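Local coordinates for aminotransferase, classes I and II (Silicibacter pomeroyi DSS-3, PDB 3H14), which probably transfers the amino group of L-aspartate to 2-oxoglutarate with the help of pyridoxal 5'-phosphate, as an aminotransferase of class one, at residues 216-228 / 239-252. Sequence-based numbering, arbitrary orientation.
Sequences LELTDECYVINSF and VGWMVVPEDQVRVV
Strands 223-227 and 240-243 run antiparallel, their axes at 165°. V224 and V243 form a hydrogen-bonded pair, with V224 N 2.9 Å from V243 O and the return bond from V243 N to V224 O. N226 N bonds W241 O in the same way, but the return bond from W241 N is weak. F228 N extends the pairing to V239 O. At S227 and G240, which has no side chain, the CA atoms are 3.8 Å apart.

N226 lies flat on W241, amide and indole planes 18° apart, with CB 3.6 Å from the centroid of the six-membered ring. N226 OD1 accepts from S227 N, which helps to hold the amide in this orientation. The F228 ring meets W241 obliquely. W241 NE1 bonds Y81 of helix 71-85.

V244 CG1 sits over the centre of the Y223 ring, 3.7 Å from its centroid. M242, modelled as selenomethionine, bends at its end, chi3 -52°, and brings CE to 3.5 Å from Y223 CD2. Y223 OH donates to a lone pair of Q248 OE1 at 2.7 Å. A leucine in place of Y223 would probably leave Q248 OE1 without this donor and V244 CG1 without its ring face.

The strands belong to the large seven-stranded sheet of this aminotransferase fold. Backbone hydrogen bonds join them, and the hydroxyl of the buried Y223 ties the sheet to Q248, just ahead of helix 249-258.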
ATOM      1  N   LEU A 216     -14.994   0.533  -8.695  1.00 26.01           N
ATOM      2  CA  LEU A 216     -16.154   1.302  -9.212  1.00 26.81           C
ATOM      3  C   LEU A 216     -16.508   1.015 -10.682  1.00 27.71           C
ATOM      4  O   LEU A 216     -17.625   1.231 -11.091  1.00 29.14           O
ATOM      5  CB  LEU A 216     -15.916   2.794  -8.997  1.00 25.77           C
ATOM      6  CG  LEU A 216     -15.657   3.145  -7.520  1.00 25.92           C
ATOM      7  CD1 LEU A 216     -15.449   4.622  -7.368  1.00 26.61           C
ATOM      8  CD2 LEU A 216     -16.816   2.709  -6.642  1.00 27.68           C
ATOM      9  N   GLU A 217     -15.570   0.509 -11.463  1.00 28.98           N
ATOM     10  CA  GLU A 217     -15.845   0.086 -12.843  1.00 29.27           C
ATOM     11  C   GLU A 217     -16.688  -1.195 -12.914  1.00 30.21           C
ATOM     12  O   GLU A 217     -17.188  -1.535 -13.987  1.00 31.06           O
ATOM     13  CB  GLU A 217     -14.545  -0.147 -13.609  1.00 29.14           C
ATOM     14  CG  GLU A 217     -13.728   1.120 -13.970  1.00 30.25           C
ATOM     15  CD  GLU A 217     -12.422   0.785 -14.672  1.00 30.67           C
ATOM     16  OE1 GLU A 217     -11.321   1.026 -14.110  1.00 31.85           O
ATOM     17  OE2 GLU A 217     -12.485   0.243 -15.790  1.00 33.23           O
ATOM     18  N   LEU A 218     -16.806  -1.920 -11.797  1.00 30.47           N
ATOM     19  CA  LEU A 218     -17.537  -3.198 -11.733  1.00 30.62           C
ATOM     20  C   LEU A 218     -18.731  -3.166 -10.807  1.00 30.57           C
ATOM     21  O   LEU A 218     -19.690  -3.885 -11.040  1.00 31.16           O
ATOM     22  CB  LEU A 218     -16.614  -4.342 -11.298  1.00 30.64           C
ATOM     23  CG  LEU A 218     -15.625  -4.724 -12.412  1.00 33.13           C
ATOM     24  CD1 LEU A 218     -14.203  -4.826 -11.893  1.00 33.73           C
ATOM     25  CD2 LEU A 218     -16.037  -5.974 -13.188  1.00 32.03           C
ATOM     26  N   THR A 219     -18.667  -2.384  -9.731  1.00 30.78           N
ATOM     27  CA  THR A 219     -19.804  -2.279  -8.806  1.00 30.77           C
ATOM     28  C   THR A 219     -19.774  -0.974  -8.049  1.00 30.69           C
ATOM     29  O   THR A 219     -18.722  -0.375  -7.899  1.00 29.81           O
ATOM     30  CB  THR A 219     -19.805  -3.426  -7.758  1.00 31.31           C
ATOM     31  OG1 THR A 219     -21.039  -3.414  -7.014  1.00 31.04           O
ATOM     32  CG2 THR A 219     -18.587  -3.306  -6.786  1.00 30.29           C
ATOM     33  N   ASP A 220     -20.930  -0.549  -7.552  1.00 30.38           N
ATOM     34  CA  ASP A 220     -20.974   0.531  -6.605  1.00 30.36           C
ATOM     35  C   ASP A 220     -21.044   0.006  -5.179  1.00 29.54           C
ATOM     36  O   ASP A 220     -20.812   0.764  -4.245  1.00 29.53           O
ATOM     37  CB  ASP A 220     -22.140   1.487  -6.908  1.00 30.94           C
ATOM     38  CG  ASP A 220     -21.901   2.326  -8.155  1.00 32.88           C
ATOM     39  OD1 ASP A 220     -20.845   2.993  -8.275  1.00 32.60           O
ATOM     40  OD2 ASP A 220     -22.782   2.318  -9.041  1.00 35.90           O
ATOM     41  N   GLU A 221     -21.348  -1.286  -5.013  1.00 29.21           N
ATOM     42  CA  GLU A 221     -21.492  -1.895  -3.685  1.00 29.92           C
ATOM     43  C   GLU A 221     -20.139  -2.369  -3.139  1.00 28.58           C
ATOM     44  O   GLU A 221     -19.829  -3.566  -3.051  1.00 29.16           O
ATOM     45  CB  GLU A 221     -22.543  -3.017  -3.705  1.00 30.42           C
ATOM     46  CG  GLU A 221     -23.950  -2.569  -4.149  1.00 34.86           C
ATOM     47  CD  GLU A 221     -24.457  -1.289  -3.479  1.00 37.96           C
ATOM     48  OE1 GLU A 221     -24.496  -1.218  -2.225  1.00 40.31           O
ATOM     49  OE2 GLU A 221     -24.825  -0.342  -4.221  1.00 41.87           O
ATOM     50  N   CYS A 222     -19.311  -1.388  -2.823  1.00 27.05           N
ATOM     51  CA  CYS A 222     -17.967  -1.630  -2.315  1.00 25.50           C
ATOM     52  C   CYS A 222     -17.523  -0.355  -1.659  1.00 24.28           C
ATOM     53  O   CYS A 222     -18.104   0.692  -1.904  1.00 23.88           O
ATOM     54  CB  CYS A 222     -16.990  -2.023  -3.439  1.00 26.02           C
ATOM     55  SG  CYS A 222     -16.674  -0.751  -4.656  1.00 26.12           S
ATOM     56  N   TYR A 223     -16.549  -0.464  -0.775  1.00 22.54           N
ATOM     57  CA  TYR A 223     -15.825   0.689  -0.235  1.00 21.05           C
ATOM     58  C   TYR A 223     -14.497   0.737  -0.982  1.00 21.15           C
ATOM     59  O   TYR A 223     -13.822  -0.277  -1.091  1.00 21.10           O
ATOM     60  CB  TYR A 223     -15.568   0.521   1.251  1.00 19.90           C
ATOM     61  CG  TYR A 223     -16.694   0.959   2.152  1.00 20.16           C
ATOM     62  CD1 TYR A 223     -18.040   0.726   1.799  1.00 21.97           C
ATOM     63  CD2 TYR A 223     -16.437   1.576   3.351  1.00 20.99           C
ATOM     64  CE1 TYR A 223     -19.087   1.099   2.635  1.00 21.14           C
ATOM     65  CE2 TYR A 223     -17.469   1.968   4.183  1.00 20.83           C
ATOM     66  CZ  TYR A 223     -18.807   1.717   3.803  1.00 20.82           C
ATOM     67  OH  TYR A 223     -19.849   2.102   4.612  1.00 20.47           O
ATOM     68  N   VAL A 224     -14.143   1.891  -1.523  1.00 20.07           N
ATOM     69  CA  VAL A 224     -12.802   2.098  -2.128  1.00 19.73           C
ATOM     70  C   VAL A 224     -11.998   2.993  -1.162  1.00 20.45           C
ATOM     71  O   VAL A 224     -12.527   4.030  -0.654  1.00 20.80           O
ATOM     72  CB  VAL A 224     -12.908   2.744  -3.523  1.00 19.74           C
ATOM     73  CG1 VAL A 224     -11.535   3.209  -4.049  1.00 18.83           C
ATOM     74  CG2 VAL A 224     -13.528   1.809  -4.518  1.00 20.93           C
ATOM     75  N   ILE A 225     -10.756   2.587  -0.894  1.00 18.60           N
ATOM     76  CA  ILE A 225      -9.868   3.300   0.047  1.00 18.93           C
ATOM     77  C   ILE A 225      -8.678   3.834  -0.758  1.00 18.19           C
ATOM     78  O   ILE A 225      -8.096   3.113  -1.548  1.00 16.05           O
ATOM     79  CB  ILE A 225      -9.367   2.384   1.220  1.00 17.74           C
ATOM     80  CG1 ILE A 225     -10.533   1.641   1.913  1.00 21.11           C
ATOM     81  CG2 ILE A 225      -8.456   3.187   2.217  1.00 17.12           C
ATOM     82  CD1 ILE A 225     -11.679   2.514   2.408  1.00 20.50           C
ATOM     83  N   ASN A 226      -8.370   5.120  -0.583  1.00 17.97           N
ATOM     84  CA  ASN A 226      -7.237   5.727  -1.246  1.00 17.62           C
ATOM     85  C   ASN A 226      -6.551   6.753  -0.338  1.00 16.69           C
ATOM     86  O   ASN A 226      -6.945   6.997   0.800  1.00 16.13           O
ATOM     87  CB  ASN A 226      -7.638   6.342  -2.569  1.00 19.11           C
ATOM     88  CG  ASN A 226      -6.609   6.091  -3.686  1.00 20.43           C
ATOM     89  OD1 ASN A 226      -5.399   6.347  -3.532  1.00 21.74           O
ATOM     90  ND2 ASN A 226      -7.114   5.648  -4.852  1.00 19.96           N
ATOM     91  N   SER A 227      -5.483   7.322  -0.863  1.00 18.17           N
ATOM     92  CA  SER A 227      -4.586   8.157  -0.082  1.00 18.89           C
ATOM     93  C   SER A 227      -3.828   9.078  -1.028  1.00 18.74           C
ATOM     94  O   SER A 227      -3.654   8.761  -2.226  1.00 17.46           O
ATOM     95  CB  SER A 227      -3.588   7.275   0.661  1.00 19.35           C
ATOM     96  OG  SER A 227      -2.712   8.045   1.508  1.00 20.36           O
ATOM     97  N   PHE A 228      -3.359  10.198  -0.476  1.00 18.35           N
ATOM     98  CA  PHE A 228      -2.440  11.090  -1.189  1.00 17.76           C
ATOM     99  C   PHE A 228      -0.976  10.769  -0.901  1.00 18.45           C
ATOM    100  O   PHE A 228      -0.095  11.500  -1.347  1.00 16.80           O
ATOM    101  CB  PHE A 228      -2.755  12.545  -0.834  1.00 19.07           C
ATOM    102  CG  PHE A 228      -4.068  12.995  -1.372  1.00 17.47           C
ATOM    103  CD1 PHE A 228      -4.156  13.427  -2.683  1.00 19.38           C
ATOM    104  CD2 PHE A 228      -5.222  12.940  -0.608  1.00 19.45           C
ATOM    105  CE1 PHE A 228      -5.336  13.832  -3.214  1.00 20.69           C
ATOM    106  CE2 PHE A 228      -6.447  13.353  -1.135  1.00 20.09           C
ATOM    107  CZ  PHE A 228      -6.507  13.777  -2.446  1.00 19.42           C
ATOM    108  N   VAL A 239      -3.792  12.754   4.830  1.00 19.10           N
ATOM    109  CA  VAL A 239      -4.984  13.073   4.057  1.00 18.78           C
ATOM    110  C   VAL A 239      -5.195  11.988   3.010  1.00 18.91           C
ATOM    111  O   VAL A 239      -4.242  11.508   2.398  1.00 17.91           O
ATOM    112  CB  VAL A 239      -4.940  14.527   3.446  1.00 18.87           C
ATOM    113  CG1 VAL A 239      -3.694  14.749   2.561  1.00 19.69           C
ATOM    114  CG2 VAL A 239      -6.220  14.818   2.652  1.00 18.96           C
ATOM    115  N   GLY A 240      -6.460  11.601   2.819  1.00 17.65           N
ATOM    116  CA  GLY A 240      -6.809  10.618   1.815  1.00 17.71           C
ATOM    117  C   GLY A 240      -8.306  10.714   1.554  1.00 18.46           C
ATOM    118  O   GLY A 240      -8.949  11.706   1.918  1.00 16.72           O
ATOM    119  N   TRP A 241      -8.857   9.685   0.935  1.00 19.32           N
ATOM    120  CA  TRP A 241     -10.257   9.639   0.657  1.00 19.88           C
ATOM    121  C   TRP A 241     -10.744   8.228   0.554  1.00 21.13           C
ATOM    122  O   TRP A 241      -9.946   7.279   0.443  1.00 20.09           O
ATOM    123  CB  TRP A 241     -10.595  10.381  -0.636  1.00 20.68           C
ATOM    124  CG  TRP A 241     -10.323   9.699  -1.942  1.00 19.44           C
ATOM    125  CD1 TRP A 241     -11.171   8.885  -2.648  1.00 19.14           C
ATOM    126  CD2 TRP A 241      -9.132   9.803  -2.720  1.00 20.39           C
ATOM    127  NE1 TRP A 241     -10.581   8.490  -3.815  1.00 20.47           N
ATOM    128  CE2 TRP A 241      -9.328   9.037  -3.891  1.00 20.79           C
ATOM    129  CE3 TRP A 241      -7.922  10.474  -2.549  1.00 19.44           C
ATOM    130  CZ2 TRP A 241      -8.352   8.925  -4.888  1.00 20.42           C
ATOM    131  CZ3 TRP A 241      -6.941  10.339  -3.530  1.00 20.06           C
ATOM    132  CH2 TRP A 241      -7.161   9.573  -4.682  1.00 20.52           C
HETATM  133  N   MSE A 242     -12.073   8.109   0.588  1.00 21.85           N
HETATM  134  CA  MSE A 242     -12.746   6.866   0.296  1.00 24.12           C
HETATM  135  C   MSE A 242     -13.983   7.164  -0.561  1.00 23.16           C
HETATM  136  O   MSE A 242     -14.452   8.301  -0.601  1.00 22.72           O
HETATM  137  CB  MSE A 242     -13.059   6.121   1.616  1.00 24.13           C
HETATM  138  CG  MSE A 242     -13.944   6.859   2.570  1.00 26.06           C
HETATM  139 SE   MSE A 242     -13.983   6.140   4.397  1.00 34.70          SE
HETATM  140  CE  MSE A 242     -14.364   4.323   3.937  1.00 20.64           C
ATOM    141  N   VAL A 243     -14.430   6.175  -1.324  1.00 21.66           N
ATOM    142  CA  VAL A 243     -15.686   6.256  -2.048  1.00 22.75           C
ATOM    143  C   VAL A 243     -16.576   5.153  -1.508  1.00 22.79           C
ATOM    144  O   VAL A 243     -16.146   3.998  -1.403  1.00 21.20           O
ATOM    145  CB  VAL A 243     -15.470   6.080  -3.581  1.00 22.46           C
ATOM    146  CG1 VAL A 243     -16.804   6.208  -4.382  1.00 22.92           C
ATOM    147  CG2 VAL A 243     -14.406   7.076  -4.104  1.00 23.56           C
ATOM    148  N   VAL A 244     -17.811   5.513  -1.161  1.00 23.79           N
ATOM    149  CA  VAL A 244     -18.803   4.588  -0.652  1.00 24.19           C
ATOM    150  C   VAL A 244     -20.090   4.744  -1.481  1.00 24.51           C
ATOM    151  O   VAL A 244     -20.264   5.748  -2.164  1.00 24.14           O
ATOM    152  CB  VAL A 244     -19.087   4.842   0.839  1.00 24.41           C
ATOM    153  CG1 VAL A 244     -17.799   4.759   1.613  1.00 24.58           C
ATOM    154  CG2 VAL A 244     -19.717   6.238   1.067  1.00 24.03           C
ATOM    155  N   PRO A 245     -20.968   3.738  -1.455  1.00 25.73           N
ATOM    156  CA  PRO A 245     -22.262   3.814  -2.136  1.00 26.17           C
ATOM    157  C   PRO A 245     -23.074   5.020  -1.689  1.00 27.70           C
ATOM    158  O   PRO A 245     -22.903   5.473  -0.578  1.00 26.81           O
ATOM    159  CB  PRO A 245     -22.952   2.512  -1.697  1.00 26.32           C
ATOM    160  CG  PRO A 245     -21.811   1.572  -1.363  1.00 26.37           C
ATOM    161  CD  PRO A 245     -20.770   2.432  -0.785  1.00 25.60           C
ATOM    162  N   GLU A 246     -23.999   5.499  -2.526  1.00 30.24           N
ATOM    163  CA  GLU A 246     -24.888   6.601  -2.118  1.00 31.77           C
ATOM    164  C   GLU A 246     -25.534   6.387  -0.736  1.00 31.00           C
ATOM    165  O   GLU A 246     -25.535   7.283   0.110  1.00 31.30           O
ATOM    166  CB  GLU A 246     -25.986   6.852  -3.173  1.00 32.28           C
ATOM    167  CG  GLU A 246     -26.806   8.113  -2.896  1.00 33.38           C
ATOM    168  CD  GLU A 246     -27.640   8.567  -4.099  1.00 35.78           C
ATOM    169  OE1 GLU A 246     -28.034   7.698  -4.916  1.00 43.68           O
ATOM    170  OE2 GLU A 246     -27.898   9.790  -4.218  1.00 42.36           O
ATOM    171  N   ASP A 247     -26.049   5.190  -0.494  1.00 31.08           N
ATOM    172  CA  ASP A 247     -26.717   4.893   0.773  1.00 31.41           C
ATOM    173  C   ASP A 247     -25.778   4.710   1.961  1.00 30.14           C
ATOM    174  O   ASP A 247     -26.234   4.561   3.093  1.00 29.47           O
ATOM    175  CB  ASP A 247     -27.683   3.685   0.655  1.00 32.21           C
ATOM    176  CG  ASP A 247     -26.996   2.376   0.235  1.00 36.23           C
ATOM    177  OD1 ASP A 247     -25.808   2.172   0.516  1.00 39.37           O
ATOM    178  OD2 ASP A 247     -27.673   1.517  -0.392  1.00 42.43           O
ATOM    179  N   GLN A 248     -24.468   4.743   1.718  1.00 29.37           N
ATOM    180  CA  GLN A 248     -23.490   4.574   2.805  1.00 28.45           C
ATOM    181  C   GLN A 248     -22.847   5.883   3.279  1.00 27.82           C
ATOM    182  O   GLN A 248     -22.281   5.917   4.353  1.00 27.40           O
ATOM    183  CB  GLN A 248     -22.408   3.587   2.355  1.00 28.49           C
ATOM    184  CG  GLN A 248     -22.943   2.181   2.182  1.00 28.95           C
ATOM    185  CD  GLN A 248     -23.279   1.535   3.525  1.00 29.01           C
ATOM    186  OE1 GLN A 248     -22.419   1.439   4.396  1.00 26.82           O
ATOM    187  NE2 GLN A 248     -24.537   1.098   3.698  1.00 28.61           N
ATOM    188  N   VAL A 249     -22.945   6.946   2.485  1.00 28.22           N
ATOM    189  CA  VAL A 249     -22.370   8.252   2.842  1.00 28.29           C
ATOM    190  C   VAL A 249     -22.777   8.711   4.227  1.00 28.74           C
ATOM    191  O   VAL A 249     -21.931   9.096   5.043  1.00 29.34           O
ATOM    192  CB  VAL A 249     -22.725   9.355   1.800  1.00 28.07           C
ATOM    193  CG1 VAL A 249     -22.173  10.694   2.230  1.00 28.51           C
ATOM    194  CG2 VAL A 249     -22.200   8.985   0.401  1.00 28.05           C
ATOM    195  N   ARG A 250     -24.073   8.669   4.528  1.00 30.10           N
ATOM    196  CA  ARG A 250     -24.521   9.162   5.829  1.00 30.88           C
ATOM    197  C   ARG A 250     -24.035   8.297   6.988  1.00 29.15           C
ATOM    198  O   ARG A 250     -23.693   8.832   8.061  1.00 28.44           O
ATOM    199  CB  ARG A 250     -26.046   9.321   5.884  1.00 32.06           C
ATOM    200  CG  ARG A 250     -26.463  10.147   7.104  1.00 35.08           C
ATOM    201  CD  ARG A 250     -27.921  10.487   7.125  1.00 36.49           C
ATOM    202  N   VAL A 251     -23.971   6.974   6.782  1.00 27.49           N
ATOM    203  CA  VAL A 251     -23.371   6.092   7.789  1.00 27.30           C
ATOM    204  C   VAL A 251     -21.935   6.519   8.108  1.00 26.17           C
ATOM    205  O   VAL A 251     -21.562   6.644   9.269  1.00 26.14           O
ATOM    206  CB  VAL A 251     -23.381   4.591   7.343  1.00 26.92           C
ATOM    207  CG1 VAL A 251     -22.695   3.705   8.383  1.00 28.90           C
ATOM    208  CG2 VAL A 251     -24.816   4.122   7.086  1.00 27.95           C
ATOM    209  N   VAL A 252     -21.137   6.725   7.066  1.00 26.94           N
ATOM    210  CA  VAL A 252     -19.719   7.102   7.238  1.00 26.88           C
ATOM    211  C   VAL A 252     -19.585   8.471   7.866  1.00 27.08           C
ATOM    212  O   VAL A 252     -18.794   8.649   8.808  1.00 25.41           O
ATOM    213  CB  VAL A 252     -18.906   7.020   5.924  1.00 27.13           C
ATOM    214  CG1 VAL A 252     -17.472   7.442   6.177  1.00 29.12           C
ATOM    215  CG2 VAL A 252     -18.908   5.591   5.388  1.00 27.68           C
TER
HETATM  216  O   HOH W   1     -24.756   0.030  -0.115  1.00 37.29           O